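Local coordinates for aeromonas extracellular serine protease (Aeromonas sobria, PDB 3WQB), which cleaves host plasma proteins such as prekallikrein, prothrombin and fibrinogen after pairs of basic residues, one of them lysine, as a calcium-binding, subtilisin-like serine protease, at residues 347-352 / 359-364; 379-384 / 504-509; 464-469 / 590-595. The protein carries 1 engineered substitution. One frame throughout, in Å; residues are numbered along the deposited sequence.

Interaction 1 of 3, residues 347-352 / 359-364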
ATOM      1  N   ALA A 347      15.921   1.591   6.408  1.00 10.47           N
ATOM      2  CA  ALA A 347      16.658   2.160   7.532  1.00 11.10           C
ATOM      3  C   ALA A 347      18.109   1.672   7.540  1.00 10.82           C
ATOM      4  O   ALA A 347      19.029   2.437   7.847  1.00 11.68           O
ATOM      5  CB  ALA A 347      15.980   1.834   8.843  1.00 11.19           C
ATOM      6  N   LEU A 348      18.332   0.419   7.175  1.00 10.93           N
ATOM      7  CA  LEU A 348      19.696  -0.101   7.077  1.00 10.80           C
ATOM      8  C   LEU A 348      20.493   0.692   6.038  1.00 10.70           C
ATOM      9  O   LEU A 348      21.598   1.178   6.307  1.00 11.20           O
ATOM     10  CB  LEU A 348      19.704  -1.598   6.735  1.00 11.17           C
ATOM     11  CG  LEU A 348      19.165  -2.525   7.829  1.00 10.63           C
ATOM     12  CD1 LEU A 348      19.239  -3.980   7.397  1.00 11.21           C
ATOM     13  CD2 LEU A 348      19.926  -2.325   9.130  1.00 11.75           C
ATOM     14  N   LEU A 349      19.915   0.851   4.855  1.00 11.28           N
ATOM     15  CA  LEU A 349      20.602   1.555   3.788  1.00 11.78           C
ATOM     16  C   LEU A 349      20.876   2.998   4.164  1.00 11.96           C
ATOM     17  O   LEU A 349      21.975   3.504   3.946  1.00 12.85           O
ATOM     18  CB  LEU A 349      19.795   1.492   2.494  1.00 12.25           C
ATOM     19  CG  LEU A 349      19.558   0.104   1.910  1.00 14.12           C
ATOM     20  CD1 LEU A 349      18.812   0.246   0.618  1.00 15.30           C
ATOM     21  CD2 LEU A 349      20.836  -0.675   1.715  1.00 15.65           C
ATOM     22  N   MET A 350      19.871   3.660   4.724  1.00 11.78           N
ATOM     23  CA  MET A 350      20.030   5.041   5.152  1.00 12.35           C
ATOM     24  C   MET A 350      21.113   5.184   6.208  1.00 12.72           C
ATOM     25  O   MET A 350      21.857   6.161   6.204  1.00 13.58           O
ATOM     26  CB  MET A 350      18.711   5.602   5.676  1.00 12.42           C
ATOM     27  CG  MET A 350      17.666   5.825   4.606  1.00 11.89           C
ATOM     28  SD  MET A 350      16.122   6.331   5.373  1.00 12.88           S
ATOM     29  CE  MET A 350      15.210   6.848   3.917  1.00 13.30           C
ATOM     30  N   SER A 351      21.213   4.224   7.118  1.00 12.48           N
ATOM     31  CA  SER A 351      22.226   4.323   8.171  1.00 12.52           C
ATOM     32  C   SER A 351      23.638   4.155   7.618  1.00 13.04           C
ATOM     33  O   SER A 351      24.573   4.774   8.129  1.00 14.25           O
ATOM     34  CB  SER A 351      21.958   3.349   9.318  1.00 12.32           C
ATOM     35  OG  SER A 351      22.214   1.995   8.972  1.00 11.86           O
ATOM     36  N   ALA A 352      23.778   3.333   6.578  1.00 12.99           N
ATOM     37  CA  ALA A 352      25.068   3.073   5.928  1.00 13.53           C
ATOM     38  C   ALA A 352      25.492   4.222   5.019  1.00 14.19           C
ATOM     39  O   ALA A 352      26.688   4.512   4.889  1.00 15.08           O
ATOM     40  CB  ALA A 352      25.007   1.787   5.136  1.00 13.76           C
ATOM     41  N   ARG A 359      15.054   8.569  -3.842  1.00 10.96           N
ATOM     42  CA  ARG A 359      15.133   8.039  -5.195  1.00 11.02           C
ATOM     43  C   ARG A 359      16.408   7.231  -5.433  1.00 10.73           C
ATOM     44  O   ARG A 359      16.378   6.225  -6.135  1.00 10.80           O
ATOM     45  CB  ARG A 359      14.970   9.136  -6.237  1.00 11.14           C
ATOM     46  CG  ARG A 359      13.533   9.618  -6.349  1.00 11.42           C
ATOM     47  CD  ARG A 359      13.425  10.949  -7.077  1.00 13.49           C
ATOM     48  NE  ARG A 359      13.977  10.881  -8.426  1.00 12.80           N
ATOM     49  CZ  ARG A 359      15.077  11.506  -8.841  1.00 12.35           C
ATOM     50  NH1 ARG A 359      15.797  12.271  -8.019  1.00 12.53           N
ATOM     51  NH2 ARG A 359      15.462  11.347 -10.100  1.00 13.26           N
ATOM     52  N   ASP A 360      17.523   7.652  -4.831  1.00 10.98           N
ATOM     53  CA  ASP A 360      18.755   6.868  -4.900  1.00 11.24           C
ATOM     54  C   ASP A 360      18.575   5.508  -4.240  1.00 11.13           C
ATOM     55  O   ASP A 360      19.013   4.494  -4.782  1.00 11.20           O
ATOM     56  CB  ASP A 360      19.920   7.602  -4.224  1.00 11.40           C
ATOM     57  CG  ASP A 360      20.404   8.784  -5.014  1.00 14.27           C
ATOM     58  OD1 ASP A 360      20.540   8.662  -6.243  1.00 15.87           O
ATOM     59  OD2 ASP A 360      20.675   9.822  -4.375  1.00 18.86           O
ATOM     60  N   LEU A 361      17.946   5.498  -3.064  1.00 10.73           N
ATOM     61  CA  LEU A 361      17.732   4.249  -2.342  1.00 11.05           C
ATOM     62  C   LEU A 361      16.791   3.308  -3.094  1.00 10.98           C
ATOM     63  O   LEU A 361      17.028   2.099  -3.150  1.00 11.59           O
ATOM     64  CB  LEU A 361      17.234   4.539  -0.927  1.00 11.76           C
ATOM     65  CG  LEU A 361      18.212   5.373  -0.098  1.00 13.54           C
ATOM     66  CD1 LEU A 361      17.487   6.006   1.071  1.00 16.60           C
ATOM     67  CD2 LEU A 361      19.397   4.561   0.362  1.00 18.40           C
ATOM     68  N   ARG A 362      15.740   3.873  -3.687  1.00 10.81           N
ATOM     69  CA  ARG A 362      14.864   3.096  -4.568  1.00 11.37           C
ATOM     70  C   ARG A 362      15.632   2.468  -5.728  1.00 11.33           C
ATOM     71  O   ARG A 362      15.406   1.298  -6.063  1.00 12.42           O
ATOM     72  CB  ARG A 362      13.740   3.955  -5.132  1.00 11.33           C
ATOM     73  CG  ARG A 362      12.642   4.300  -4.157  1.00 11.93           C
ATOM     74  CD  ARG A 362      11.454   4.816  -4.939  1.00 12.69           C
ATOM     75  NE  ARG A 362      10.371   5.192  -4.043  1.00 11.99           N
ATOM     76  CZ  ARG A 362       9.208   5.709  -4.427  1.00 11.48           C
ATOM     77  NH1 ARG A 362       8.944   5.917  -5.716  1.00 13.23           N
ATOM     78  NH2 ARG A 362       8.312   6.033  -3.504  1.00 11.53           N
ATOM     79  N   ASP A 363      16.527   3.247  -6.340  1.00 11.21           N
ATOM     80  CA  ASP A 363      17.323   2.767  -7.463  1.00 10.97           C
ATOM     81  C   ASP A 363      18.186   1.582  -7.037  1.00 11.35           C
ATOM     82  O   ASP A 363      18.269   0.567  -7.735  1.00 11.90           O
ATOM     83  CB  ASP A 363      18.205   3.900  -7.998  1.00 11.44           C
ATOM     84  CG  ASP A 363      18.913   3.531  -9.286  1.00 12.98           C
ATOM     85  OD1 ASP A 363      18.224   3.321 -10.311  1.00 13.93           O
ATOM     86  OD2 ASP A 363      20.161   3.470  -9.273  1.00 15.32           O
ATOM     87  N   LEU A 364      18.810   1.709  -5.871  1.00 10.75           N
ATOM     88  CA  LEU A 364      19.676   0.656  -5.356  1.00 11.22           C
ATOM     89  C   LEU A 364      18.894  -0.603  -4.995  1.00 11.17           C
ATOM     90  O   LEU A 364      19.330  -1.696  -5.318  1.00 11.37           O
ATOM     91  CB  LEU A 364      20.473   1.168  -4.153  1.00 11.70           C
ATOM     92  CG  LEU A 364      21.512   2.212  -4.556  1.00 13.17           C
ATOM     93  CD1 LEU A 364      21.919   3.050  -3.367  1.00 15.08           C
ATOM     94  CD2 LEU A 364      22.718   1.549  -5.193  1.00 13.86           C
TER

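Interaction 2 of 3, residues 379-384 / 504-509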
ATOM      1  N   VAL A 379      -0.848 -15.189 -16.406  1.00 13.22           N
ATOM      2  CA  VAL A 379      -2.201 -15.698 -16.274  1.00 13.92           C
ATOM      3  C   VAL A 379      -3.018 -15.233 -17.470  1.00 13.87           C
ATOM      4  O   VAL A 379      -3.141 -14.032 -17.727  1.00 14.18           O
ATOM      5  CB  VAL A 379      -2.857 -15.228 -14.965  1.00 13.71           C
ATOM      6  CG1 VAL A 379      -4.269 -15.792 -14.855  1.00 14.27           C
ATOM      7  CG2 VAL A 379      -2.007 -15.639 -13.763  1.00 15.14           C
ATOM      8  N   MET A 380      -3.576 -16.191 -18.202  1.00 14.47           N
ATOM      9  CA  MET A 380      -4.296 -15.908 -19.434  1.00 15.07           C
ATOM     10  C   MET A 380      -5.800 -15.865 -19.207  1.00 15.18           C
ATOM     11  O   MET A 380      -6.328 -16.504 -18.299  1.00 16.03           O
ATOM     12  CB  MET A 380      -3.964 -16.966 -20.492  1.00 15.77           C
ATOM     13  CG  MET A 380      -2.475 -17.182 -20.716  1.00 16.58           C
ATOM     14  SD  MET A 380      -1.581 -15.684 -21.187  1.00 19.68           S
ATOM     15  CE  MET A 380      -2.181 -15.475 -22.862  1.00 18.91           C
ATOM     16  N   VAL A 381      -6.474 -15.086 -20.044  1.00 15.08           N
ATOM     17  CA  VAL A 381      -7.923 -14.980 -20.033  1.00 15.35           C
ATOM     18  C   VAL A 381      -8.424 -15.402 -21.400  1.00 15.87           C
ATOM     19  O   VAL A 381      -7.961 -14.888 -22.421  1.00 15.72           O
ATOM     20  CB  VAL A 381      -8.382 -13.530 -19.749  1.00 15.02           C
ATOM     21  CG1 VAL A 381      -9.899 -13.393 -19.868  1.00 16.09           C
ATOM     22  CG2 VAL A 381      -7.904 -13.072 -18.370  1.00 15.27           C
ATOM     23  N   SER A 382      -9.363 -16.346 -21.400  1.00 16.27           N
ATOM     24  CA  SER A 382      -9.945 -16.890 -22.621  1.00 17.99           C
ATOM     25  C   SER A 382     -11.368 -16.381 -22.808  1.00 17.42           C
ATOM     26  O   SER A 382     -12.162 -16.363 -21.864  1.00 18.04           O
ATOM     27  CB  SER A 382      -9.958 -18.416 -22.548  1.00 18.52           C
ATOM     28  OG  SER A 382     -10.537 -18.970 -23.710  1.00 22.28           O
ATOM     29  N   TYR A 383     -11.687 -15.971 -24.036  1.00 17.51           N
ATOM     30  CA  TYR A 383     -13.054 -15.619 -24.400  1.00 17.54           C
ATOM     31  C   TYR A 383     -13.254 -15.724 -25.898  1.00 17.77           C
ATOM     32  O   TYR A 383     -12.295 -15.841 -26.650  1.00 17.94           O
ATOM     33  CB  TYR A 383     -13.418 -14.212 -23.911  1.00 17.39           C
ATOM     34  CG  TYR A 383     -12.704 -13.055 -24.586  1.00 16.69           C
ATOM     35  CD1 TYR A 383     -11.463 -12.624 -24.130  1.00 15.86           C
ATOM     36  CD2 TYR A 383     -13.288 -12.372 -25.654  1.00 16.45           C
ATOM     37  CE1 TYR A 383     -10.808 -11.552 -24.721  1.00 15.28           C
ATOM     38  CE2 TYR A 383     -12.643 -11.287 -26.258  1.00 16.72           C
ATOM     39  CZ  TYR A 383     -11.405 -10.876 -25.781  1.00 15.40           C
ATOM     40  OH  TYR A 383     -10.763  -9.794 -26.355  1.00 15.96           O
ATOM     41  N   THR A 384     -14.515 -15.676 -26.315  1.00 18.09           N
ATOM     42  CA  THR A 384     -14.866 -15.696 -27.721  1.00 19.04           C
ATOM     43  C   THR A 384     -15.480 -14.346 -28.068  1.00 18.34           C
ATOM     44  O   THR A 384     -16.420 -13.895 -27.403  1.00 17.46           O
ATOM     45  CB  THR A 384     -15.859 -16.850 -28.011  1.00 19.57           C
ATOM     46  OG1 THR A 384     -15.276 -18.088 -27.589  1.00 21.66           O
ATOM     47  CG2 THR A 384     -16.211 -16.941 -29.501  1.00 20.26           C
ATOM     48  N   LEU A 504      -4.415  -2.465 -15.025  1.00 10.15           N
ATOM     49  CA  LEU A 504      -5.522  -3.064 -14.306  1.00 10.37           C
ATOM     50  C   LEU A 504      -5.869  -4.397 -14.945  1.00 10.34           C
ATOM     51  O   LEU A 504      -6.250  -4.470 -16.110  1.00 10.81           O
ATOM     52  CB  LEU A 504      -6.736  -2.127 -14.262  1.00 10.70           C
ATOM     53  CG  LEU A 504      -7.935  -2.591 -13.417  1.00 11.73           C
ATOM     54  CD1 LEU A 504      -7.539  -2.829 -11.946  1.00 14.78           C
ATOM     55  CD2 LEU A 504      -9.091  -1.599 -13.535  1.00 13.79           C
ATOM     56  N   SER A 505      -5.678  -5.448 -14.164  1.00 10.76           N
ATOM     57  CA  SER A 505      -6.034  -6.789 -14.558  1.00 10.40           C
ATOM     58  C   SER A 505      -7.542  -6.978 -14.378  1.00 10.64           C
ATOM     59  O   SER A 505      -8.142  -6.385 -13.482  1.00 10.87           O
ATOM     60  CB  SER A 505      -5.233  -7.786 -13.720  1.00 10.51           C
ATOM     61  OG  SER A 505      -5.337  -7.506 -12.329  1.00 10.83           O
ATOM     62  N   PRO A 506      -8.168  -7.794 -15.239  1.00 10.92           N
ATOM     63  CA  PRO A 506      -9.618  -7.972 -15.157  1.00 11.29           C
ATOM     64  C   PRO A 506     -10.041  -8.887 -14.004  1.00 11.27           C
ATOM     65  O   PRO A 506      -9.200  -9.551 -13.379  1.00 11.25           O
ATOM     66  CB  PRO A 506      -9.972  -8.592 -16.516  1.00 11.76           C
ATOM     67  CG  PRO A 506      -8.730  -9.317 -16.924  1.00 11.08           C
ATOM     68  CD  PRO A 506      -7.581  -8.500 -16.397  1.00 11.13           C
ATOM     69  N   PHE A 507     -11.340  -8.908 -13.723  1.00 11.46           N
ATOM     70  CA  PHE A 507     -11.933  -9.793 -12.703  1.00 11.40           C
ATOM     71  C   PHE A 507     -11.476  -9.385 -11.311  1.00 11.14           C
ATOM     72  O   PHE A 507     -11.396 -10.186 -10.379  1.00 11.25           O
ATOM     73  CB  PHE A 507     -11.680 -11.286 -12.994  1.00 11.68           C
ATOM     74  CG  PHE A 507     -11.937 -11.669 -14.430  1.00 12.39           C
ATOM     75  CD1 PHE A 507     -12.986 -11.091 -15.153  1.00 13.50           C
ATOM     76  CD2 PHE A 507     -11.128 -12.604 -15.063  1.00 14.02           C
ATOM     77  CE1 PHE A 507     -13.206 -11.438 -16.487  1.00 14.22           C
ATOM     78  CE2 PHE A 507     -11.345 -12.953 -16.396  1.00 15.00           C
ATOM     79  CZ  PHE A 507     -12.387 -12.375 -17.104  1.00 14.26           C
ATOM     80  N   ASN A 508     -11.184  -8.098 -11.199  1.00 11.08           N
ATOM     81  CA  ASN A 508     -10.871  -7.471  -9.929  1.00 10.57           C
ATOM     82  C   ASN A 508     -12.127  -7.215  -9.099  1.00 10.90           C
ATOM     83  O   ASN A 508     -13.228  -7.651  -9.466  1.00 11.22           O
ATOM     84  CB  ASN A 508     -10.132  -6.171 -10.197  1.00 10.93           C
ATOM     85  CG  ASN A 508     -10.912  -5.270 -11.113  1.00 10.74           C
ATOM     86  OD1 ASN A 508     -11.968  -4.756 -10.739  1.00 11.53           O
ATOM     87  ND2 ASN A 508     -10.414  -5.096 -12.341  1.00 11.42           N
ATOM     88  N   SER A 509     -11.948  -6.544  -7.969  1.00 11.14           N
ATOM     89  CA  SER A 509     -13.010  -6.370  -6.987  1.00 11.47           C
ATOM     90  C   SER A 509     -13.952  -5.192  -7.233  1.00 11.32           C
ATOM     91  O   SER A 509     -14.761  -4.872  -6.364  1.00 11.91           O
ATOM     92  CB  SER A 509     -12.414  -6.290  -5.575  1.00 11.32           C
ATOM     93  OG  SER A 509     -11.732  -5.062  -5.385  1.00 12.71           O
TER

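Interaction 3 of 3, residues 464-469 / 590-595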
ATOM      1  N   THR A 464      -0.626   8.970 -27.235  1.00 12.33           N
ATOM      2  CA  THR A 464      -0.102  10.325 -27.084  1.00 12.73           C
ATOM      3  C   THR A 464       1.415  10.300 -27.215  1.00 12.68           C
ATOM      4  O   THR A 464       2.061   9.305 -26.883  1.00 12.55           O
ATOM      5  CB  THR A 464      -0.540  10.967 -25.737  1.00 12.70           C
ATOM      6  OG1 THR A 464      -0.233  12.368 -25.731  1.00 14.59           O
ATOM      7  CG2 THR A 464       0.142  10.304 -24.544  1.00 13.67           C
ATOM      8  N   ARG A 465       1.985  11.396 -27.694  1.00 12.43           N
ATOM      9  CA  ARG A 465       3.431  11.517 -27.794  1.00 12.48           C
ATOM     10  C   ARG A 465       3.998  12.328 -26.640  1.00 12.73           C
ATOM     11  O   ARG A 465       3.497  13.405 -26.313  1.00 13.58           O
ATOM     12  CB  ARG A 465       3.841  12.172 -29.118  1.00 12.47           C
ATOM     13  CG  ARG A 465       5.347  12.214 -29.309  1.00 13.17           C
ATOM     14  CD  ARG A 465       5.747  12.642 -30.708  1.00 14.02           C
ATOM     15  NE  ARG A 465       7.205  12.637 -30.857  1.00 15.24           N
ATOM     16  CZ  ARG A 465       8.012  13.670 -30.628  1.00 15.97           C
ATOM     17  NH1 ARG A 465       7.530  14.846 -30.236  1.00 16.98           N
ATOM     18  NH2 ARG A 465       9.321  13.520 -30.789  1.00 17.11           N
ATOM     19  N   ILE A 466       5.051  11.796 -26.029  1.00 12.52           N
ATOM     20  CA  ILE A 466       5.854  12.558 -25.077  1.00 13.56           C
ATOM     21  C   ILE A 466       7.089  13.066 -25.823  1.00 14.21           C
ATOM     22  O   ILE A 466       7.879  12.271 -26.346  1.00 14.44           O
ATOM     23  CB  ILE A 466       6.254  11.686 -23.848  1.00 13.24           C
ATOM     24  CG1 ILE A 466       5.012  11.269 -23.030  1.00 14.49           C
ATOM     25  CG2 ILE A 466       7.323  12.382 -22.993  1.00 13.61           C
ATOM     26  CD1 ILE A 466       4.314  12.388 -22.272  1.00 15.79           C
ATOM     27  N   ALA A 467       7.251  14.387 -25.885  1.00 15.55           N
ATOM     28  CA  ALA A 467       8.328  14.984 -26.678  1.00 17.46           C
ATOM     29  C   ALA A 467       9.653  15.052 -25.937  1.00 18.92           C
ATOM     30  O   ALA A 467      10.718  14.974 -26.557  1.00 19.86           O
ATOM     31  CB  ALA A 467       7.926  16.378 -27.147  1.00 17.28           C
ATOM     32  N   THR A 468       9.569  15.193 -24.615  1.00 20.21           N
ATOM     33  CA  THR A 468      10.727  15.476 -23.767  1.00 21.47           C
ATOM     34  C   THR A 468      11.611  14.247 -23.653  1.00 21.72           C
ATOM     35  O   THR A 468      11.117  13.151 -23.342  1.00 21.93           O
ATOM     36  CB  THR A 468      10.296  15.932 -22.341  1.00 21.69           C
ATOM     37  OG1 THR A 468       9.334  16.987 -22.445  1.00 22.62           O
ATOM     38  CG2 THR A 468      11.488  16.437 -21.530  1.00 22.40           C
ATOM     39  N   PRO A 469      12.922  14.419 -23.902  1.00 21.94           N
ATOM     40  CA  PRO A 469      13.816  13.338 -23.545  1.00 21.54           C
ATOM     41  C   PRO A 469      13.845  13.256 -22.027  1.00 20.85           C
ATOM     42  O   PRO A 469      14.108  14.253 -21.342  1.00 22.29           O
ATOM     43  CB  PRO A 469      15.171  13.784 -24.117  1.00 21.40           C
ATOM     44  CG  PRO A 469      15.094  15.261 -24.191  1.00 22.40           C
ATOM     45  CD  PRO A 469      13.645  15.587 -24.447  1.00 21.94           C
ATOM     46  N   LEU A 590      -1.693  11.100 -19.043  1.00 12.09           N
ATOM     47  CA  LEU A 590      -0.402  10.471 -18.797  1.00 11.44           C
ATOM     48  C   LEU A 590       0.550  11.438 -18.119  1.00 11.92           C
ATOM     49  O   LEU A 590       0.713  12.576 -18.573  1.00 11.84           O
ATOM     50  CB  LEU A 590       0.216   9.991 -20.124  1.00 11.80           C
ATOM     51  CG  LEU A 590       1.612   9.372 -20.077  1.00 11.87           C
ATOM     52  CD1 LEU A 590       1.630   8.078 -19.256  1.00 13.30           C
ATOM     53  CD2 LEU A 590       2.116   9.108 -21.484  1.00 14.59           C
ATOM     54  N   ARG A 591       1.170  10.975 -17.037  1.00 12.12           N
ATOM     55  CA  ARG A 591       2.238  11.719 -16.394  1.00 12.43           C
ATOM     56  C   ARG A 591       3.487  10.867 -16.298  1.00 11.92           C
ATOM     57  O   ARG A 591       3.475   9.778 -15.713  1.00 11.99           O
ATOM     58  CB  ARG A 591       1.838  12.229 -15.006  1.00 12.95           C
ATOM     59  CG  ARG A 591       2.906  13.133 -14.421  1.00 15.97           C
ATOM     60  CD  ARG A 591       2.423  13.859 -13.209  1.00 18.69           C
ATOM     61  NE  ARG A 591       2.950  15.215 -13.220  1.00 20.56           N
ATOM     62  CZ  ARG A 591       2.720  16.124 -12.282  1.00 22.11           C
ATOM     63  NH1 ARG A 591       1.971  15.820 -11.230  1.00 21.49           N
ATOM     64  NH2 ARG A 591       3.248  17.340 -12.401  1.00 24.00           N
ATOM     65  N   VAL A 592       4.569  11.359 -16.889  1.00 12.14           N
ATOM     66  CA  VAL A 592       5.858  10.694 -16.766  1.00 12.57           C
ATOM     67  C   VAL A 592       6.681  11.345 -15.641  1.00 12.25           C
ATOM     68  O   VAL A 592       6.849  12.568 -15.609  1.00 12.45           O
ATOM     69  CB  VAL A 592       6.628  10.730 -18.101  1.00 12.85           C
ATOM     70  CG1 VAL A 592       7.942   9.992 -17.970  1.00 14.07           C
ATOM     71  CG2 VAL A 592       5.806  10.095 -19.215  1.00 14.44           C
ATOM     72  N   LEU A 593       7.172  10.517 -14.716  1.00 11.95           N
ATOM     73  CA  LEU A 593       8.058  10.953 -13.633  1.00 11.90           C
ATOM     74  C   LEU A 593       9.428  10.338 -13.884  1.00 12.11           C
ATOM     75  O   LEU A 593       9.544   9.129 -14.064  1.00 12.63           O
ATOM     76  CB  LEU A 593       7.509  10.487 -12.280  1.00 12.88           C
ATOM     77  CG  LEU A 593       6.121  11.002 -11.905  1.00 14.61           C
ATOM     78  CD1 LEU A 593       5.035  10.058 -12.366  1.00 17.65           C
ATOM     79  CD2 LEU A 593       6.067  11.174 -10.397  1.00 17.17           C
ATOM     80  N   GLY A 594      10.464  11.164 -13.939  1.00 11.59           N
ATOM     81  CA  GLY A 594      11.779  10.634 -14.220  1.00 12.22           C
ATOM     82  C   GLY A 594      12.846  11.680 -14.035  1.00 11.99           C
ATOM     83  O   GLY A 594      12.731  12.556 -13.185  1.00 13.10           O
ATOM     84  N   HIS A 595      13.903  11.577 -14.826  1.00 12.14           N
ATOM     85  CA  HIS A 595      15.006  12.516 -14.699  1.00 13.37           C
ATOM     86  C   HIS A 595      15.714  12.706 -16.024  1.00 14.42           C
ATOM     87  O   HIS A 595      15.583  11.896 -16.946  1.00 13.78           O
ATOM     88  CB  HIS A 595      15.989  12.059 -13.609  1.00 13.96           C
ATOM     89  CG  HIS A 595      16.604  10.723 -13.873  1.00 14.57           C
ATOM     90  ND1 HIS A 595      16.034   9.542 -13.443  1.00 15.33           N
ATOM     91  CD2 HIS A 595      17.731  10.377 -14.541  1.00 15.96           C
ATOM     92  CE1 HIS A 595      16.784   8.527 -13.834  1.00 16.48           C
ATOM     93  NE2 HIS A 595      17.822   9.006 -14.496  1.00 17.12           N
TER

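Interaction 1 of 3, residues 347-352 / 359-364
L361 reaches across from one helix to the other with its two methyl groups divided between two neighbours on the facing turn. Its CD1 lies 3.5 Å from CG of M350 and 3.7 Å from the terminal CE of the same side chain, while its CD2 sits 3.8 Å from CB of L349. The methionine touches L361 at both its near and its far end because its chain is extended beyond CG (chi2 175°, chi3 169°). It thereby runs past the leucine at about a right angle, although its CB does not itself point at the other helix. In L349 and L361 the bonds to CB point toward the opposite helix, and the CA atoms of these two residues come within 7.3 Å. Two consecutive helices of the subtilisin-like fold, joined by a short connection, thus pack against each other: 335-352, which carries near its N-terminal end A336, engineered at what is predicted to be the serine position of the charge relay, and 358-368. All three touching side chains are buried, and helix 419-426 adds to the same apolar layer through A422 and L423, which pack on L349. Further round the second helix the contacts become polar: D360 OD1 takes hydrogen bonds from the backbone N of L432 and NE2 of H429.

Interaction 2 of 3, residues 379-384 / 504-509
The backbones of V381 and P506 approach no closer than 8.7 Å between CA atoms, so strand 379-384 and the irregular segment 504-509 meet through side chains alone. The first is extended and pairs antiparallel with strand 390-396 in a two-stranded beta hairpin; the second lies between strand 500-502 and helix 512-520, and within it F507 has a left-handed backbone conformation (phi 68°). The contact joins the two parts of a furin-like protease, with the hairpin belonging to the subtilisin-like part and the loop to the P-domain. Only V381 of the strand segment takes part; both of its methyls touch the F507 ring, and CG2 reaches P506 as well. CG1, anti to the backbone N (chi1 175°), meets the outer end of the ring, 3.8 Å from F507 CE2, in an oblique approach. CG2 leans against the proline, 4.1 Å from CG of P506, and also lies 4.0 Å from F507 CE2. Within the loop, CB of P506 lies over the centre of one face of the F507 ring, 4.1 Å above the plane. V393 of the partner strand flanks V381, and L490 packs on P506. The F507 side chain lies about 4 Å from that of A555 and about 5 Å from that of D488, two residues that bind the third calcium ion, so the hydrophobic cluster is next to a metal site without supplying a ligand to it. The loop itself is pinned by the amide of N508, whose ND2 donates to the backbone O of S505 at 2.9 Å with an N-H...O angle of 166°, in the carbonyl plane.

Interaction 3 of 3, residues 464-469 / 590-595
I466 lays its CG1 and CD1 over two residues of the facing strand at once, touching L590 and V592 together. CG1 is 3.9 Å from CD2 of L590 and 4.1 Å from CG2 of V592, and the terminal CD1 is nearly as close, 4.0 Å from L590 CD2 and 4.1 Å from V592 CG2. This double contact follows from torsions that set CG1 anti to the carbonyl carbon (chi1 -65°) and then bend CD1 back (chi2 -69°). The CD2 methyl of L590 serves a second neighbour as well, lying 3.8 Å from CG2 of T464. The threonine divides its character: its methyl joins the apolar layer, while OG1 is hydrogen-bonded to Q441 OE1. W547 packs on both I466 and L590, and L438 and V477 extend the apolar layer. The intervening R465 and R591 point away from the interface, as expected of alternating strand residues. Strands 464-466 and 590-595 run in nearly the same direction, 22° apart, with axes 9.6 Å from each other at closest approach. That spacing, too wide for backbone pairing, and their membership of separate antiparallel sheets are characteristic of the face-to-face packing in the beta sandwich of a proprotein convertase P-domain.

The three contacts illustrate how a two-domain protease is built: interaction 1 packs helices inside the catalytic domain, interaction 3 packs sheets inside the P-domain, and interaction 2 connects the two. Interactions 1 and 3, with centres 26 Å apart, nevertheless touch at their margins, where R359 NH2 lies 3.6 Å from CB of H595; E473 OE2, in the P-domain, takes a salt bridge from R359 on the catalytic side and also a hydrogen bond from H595 ND1 of its own domain. Interaction 2 is more remote, 36 Å from interaction 1 and 29 Å from interaction 3 between centres. It alone approaches a metal, the F507 side chain being about 8 Å from a calcium ion.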